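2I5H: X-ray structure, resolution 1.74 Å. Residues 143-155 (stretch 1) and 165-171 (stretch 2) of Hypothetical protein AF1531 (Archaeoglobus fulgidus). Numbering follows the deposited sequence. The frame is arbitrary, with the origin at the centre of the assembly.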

# COMPACT_ATOMS: atom_id res chain seq x y z
N LYS A 143 3.94 -22.41 -12.62
CA LYS A 143 3.62 -22.21 -14.03
C LYS A 143 3.72 -20.73 -14.42
O LYS A 143 4.36 -20.39 -15.41
CB LYS A 143 2.22 -22.73 -14.33
CG LYS A 143 1.84 -22.66 -15.81
CD LYS A 143 0.43 -23.17 -16.07
CE LYS A 143 -0.62 -22.28 -15.43
NZ LYS A 143 -2.00 -22.79 -15.69
N MET A 144 3.08 -19.87 -13.63
CA MET A 144 3.08 -18.44 -13.92
C MET A 144 4.46 -17.80 -13.84
O MET A 144 4.80 -16.97 -14.69
CB MET A 144 2.12 -17.72 -12.96
CG MET A 144 1.84 -16.28 -13.36
SD MET A 144 1.26 -16.16 -15.06
CE MET A 144 -0.36 -16.91 -14.92
N MET A 145 5.25 -18.16 -12.84
CA MET A 145 6.58 -17.58 -12.71
C MET A 145 7.43 -17.86 -13.95
O MET A 145 8.07 -16.96 -14.48
CB MET A 145 7.30 -18.13 -11.47
CG MET A 145 7.63 -19.60 -11.55
SD MET A 145 8.92 -20.09 -10.40
CE MET A 145 10.38 -19.66 -11.34
N TRP A 146 7.41 -19.11 -14.41
CA TRP A 146 8.18 -19.47 -15.60
C TRP A 146 7.64 -18.74 -16.82
O TRP A 146 8.40 -18.38 -17.72
CB TRP A 146 8.16 -20.98 -15.82
CG TRP A 146 9.11 -21.71 -14.92
CD1 TRP A 146 8.79 -22.60 -13.93
CD2 TRP A 146 10.54 -21.60 -14.91
NE1 TRP A 146 9.93 -23.04 -13.30
CE2 TRP A 146 11.02 -22.44 -13.88
CE3 TRP A 146 11.46 -20.86 -15.66
CZ2 TRP A 146 12.38 -22.57 -13.59
CZ3 TRP A 146 12.81 -20.98 -15.38
CH2 TRP A 146 13.26 -21.83 -14.35
N ALA A 147 6.33 -18.52 -16.85
CA ALA A 147 5.70 -17.82 -17.96
C ALA A 147 6.21 -16.38 -17.98
O ALA A 147 6.45 -15.80 -19.04
CB ALA A 147 4.19 -17.84 -17.80
N ILE A 148 6.38 -15.81 -16.78
CA ILE A 148 6.86 -14.44 -16.64
C ILE A 148 8.34 -14.36 -17.00
O ILE A 148 8.79 -13.41 -17.65
CB ILE A 148 6.68 -13.94 -15.19
CG1 ILE A 148 5.20 -13.96 -14.81
CG2 ILE A 148 7.25 -12.53 -15.05
CD1 ILE A 148 4.92 -13.60 -13.36
N ILE A 149 9.10 -15.37 -16.58
CA ILE A 149 10.53 -15.43 -16.85
C ILE A 149 10.79 -15.65 -18.34
O ILE A 149 11.72 -15.08 -18.91
CB ILE A 149 11.20 -16.57 -16.05
CG1 ILE A 149 10.98 -16.33 -14.55
CG2 ILE A 149 12.68 -16.64 -16.37
CD1 ILE A 149 11.52 -17.43 -13.66
N GLU A 150 9.96 -16.48 -18.97
CA GLU A 150 10.10 -16.78 -20.39
C GLU A 150 9.95 -15.53 -21.25
O GLU A 150 10.64 -15.36 -22.25
CB GLU A 150 9.07 -17.82 -20.80
N GLU A 151 9.03 -14.65 -20.85
CA GLU A 151 8.79 -13.42 -21.59
C GLU A 151 9.86 -12.37 -21.28
O GLU A 151 10.24 -11.60 -22.16
CB GLU A 151 7.41 -12.87 -21.25
N ARG A 152 10.33 -12.36 -20.04
CA ARG A 152 11.35 -11.41 -19.63
C ARG A 152 12.61 -11.50 -20.49
O ARG A 152 13.24 -10.50 -20.79
CB ARG A 152 11.73 -11.64 -18.16
CG ARG A 152 12.70 -10.62 -17.61
CD ARG A 152 13.36 -11.13 -16.34
NE ARG A 152 12.38 -11.53 -15.33
CZ ARG A 152 12.70 -12.11 -14.18
NH1 ARG A 152 13.97 -12.37 -13.89
NH2 ARG A 152 11.75 -12.44 -13.31
N LYS A 153 12.96 -12.72 -20.88
CA LYS A 153 14.14 -12.96 -21.70
C LYS A 153 14.13 -12.10 -22.96
O LYS A 153 15.05 -11.30 -23.18
CB LYS A 153 14.22 -14.44 -22.10
CG LYS A 153 13.98 -15.38 -20.94
CD LYS A 153 15.04 -15.22 -19.85
CE LYS A 153 16.13 -16.25 -20.01
NZ LYS A 153 15.62 -17.61 -19.67
N LYS A 154 13.10 -12.26 -23.78
CA LYS A 154 12.96 -11.50 -25.01
C LYS A 154 13.36 -10.04 -24.79
O LYS A 154 14.45 -9.62 -25.18
CB LYS A 154 11.51 -11.55 -25.50
CG LYS A 154 10.94 -12.94 -25.70
CD LYS A 154 9.51 -12.84 -26.18
CE LYS A 154 8.87 -14.21 -26.34
NZ LYS A 154 7.42 -14.05 -26.63
N ARG A 155 12.47 -9.29 -24.16
CA ARG A 155 12.71 -7.88 -23.87
C ARG A 155 12.12 -7.53 -22.51
O ARG A 155 11.01 -7.94 -22.19
CB ARG A 155 12.08 -7.01 -24.96
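Stretch 2 (165-171) QRVKGIQ

A single arginine from stretch 2, Arg166, reaches to the C-terminal part of stretch 1 and binds a backbone carbonyl: its two terminal nitrogens, NH1 and NH2, donate to one oxygen, Arg166 NH1 to Arg155 O at 2.7 Å and Arg166 NH2 to Arg155 O at a very short 2.5 Å. A second carbonyl crowds the same NH2, with Glu151 O 2.5 Å from Arg166 NH2. Both oxygens lie at the edge of the guanidinium, near its plane. The arm is extended at chi2 (t) after chi1 m, and bends at chi3 (p). Stretch 2 enters as the end of a helix, leaves helical phi/psi at Val167, and folds into a type II beta turn from Val167 to Ile170; Gly169 takes the positive phi (73°) that this turn calls for at its third position. The chain runs against the direction of the stretch 1 helix: Val167 CA lies 6.0 Å from Ile148 CA, and Ile170 CA lies 7.1 Å from Met144 CA, one helical turn earlier. At this end the side-chain contacts are apolar. Ile170 CG1 packs 3.9 Å from Met144 SD, and Ile170 CD1 meets Ile148 CD1 at 3.8 Å. Separately, Met144 CE reaches to 3.8 Å from Gly169 O. Together the two stretches bury 368 Å², both sides summed.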

# COMPACT_ATOMS: atom_id res chain seq x y z
N GLN A 165 -0.20 -7.81 -21.42
CA GLN A 165 -0.33 -8.12 -22.84
C GLN A 165 0.59 -9.26 -23.28
O GLN A 165 0.19 -10.14 -24.04
CB GLN A 165 -0.04 -6.87 -23.67
N ARG A 166 1.83 -9.23 -22.80
CA ARG A 166 2.81 -10.25 -23.15
C ARG A 166 2.63 -11.55 -22.37
O ARG A 166 2.55 -12.63 -22.96
CB ARG A 166 4.22 -9.70 -22.94
CG ARG A 166 4.55 -8.54 -23.86
CD ARG A 166 5.83 -7.85 -23.44
NE ARG A 166 6.92 -8.80 -23.24
CZ ARG A 166 8.15 -8.46 -22.87
NH1 ARG A 166 8.45 -7.19 -22.65
NH2 ARG A 166 9.07 -9.40 -22.70
N VAL A 167 2.57 -11.45 -21.05
CA VAL A 167 2.38 -12.63 -20.22
C VAL A 167 0.92 -13.06 -20.32
O VAL A 167 0.05 -12.51 -19.64
CB VAL A 167 2.74 -12.32 -18.77
N LYS A 168 0.65 -14.04 -21.17
CA LYS A 168 -0.71 -14.53 -21.37
C LYS A 168 -1.30 -15.17 -20.12
O LYS A 168 -0.64 -15.94 -19.42
CB LYS A 168 -0.74 -15.53 -22.53
N GLY A 169 -2.56 -14.84 -19.85
CA GLY A 169 -3.30 -15.37 -18.70
C GLY A 169 -2.87 -14.81 -17.35
O GLY A 169 -3.43 -15.19 -16.32
N ILE A 170 -1.89 -13.92 -17.34
CA ILE A 170 -1.43 -13.35 -16.08
C ILE A 170 -2.43 -12.33 -15.55
O ILE A 170 -2.90 -11.46 -16.29
CB ILE A 170 -0.05 -12.67 -16.22
CG1 ILE A 170 0.52 -12.37 -14.83
CG2 ILE A 170 -0.18 -11.37 -17.02
CD1 ILE A 170 1.90 -11.76 -14.85
N GLN A 171 -2.77 -12.44 -14.27
CA GLN A 171 -3.70 -11.52 -13.65
C GLN A 171 -3.05 -10.14 -13.68
O GLN A 171 -1.82 -10.05 -13.81
CB GLN A 171 -3.98 -11.95 -12.20
CG GLN A 171 -5.17 -11.26 -11.55
CD GLN A 171 -5.61 -11.95 -10.28
OE1 GLN A 171 -6.60 -11.57 -9.66
NE2 GLN A 171 -4.87 -12.98 -9.87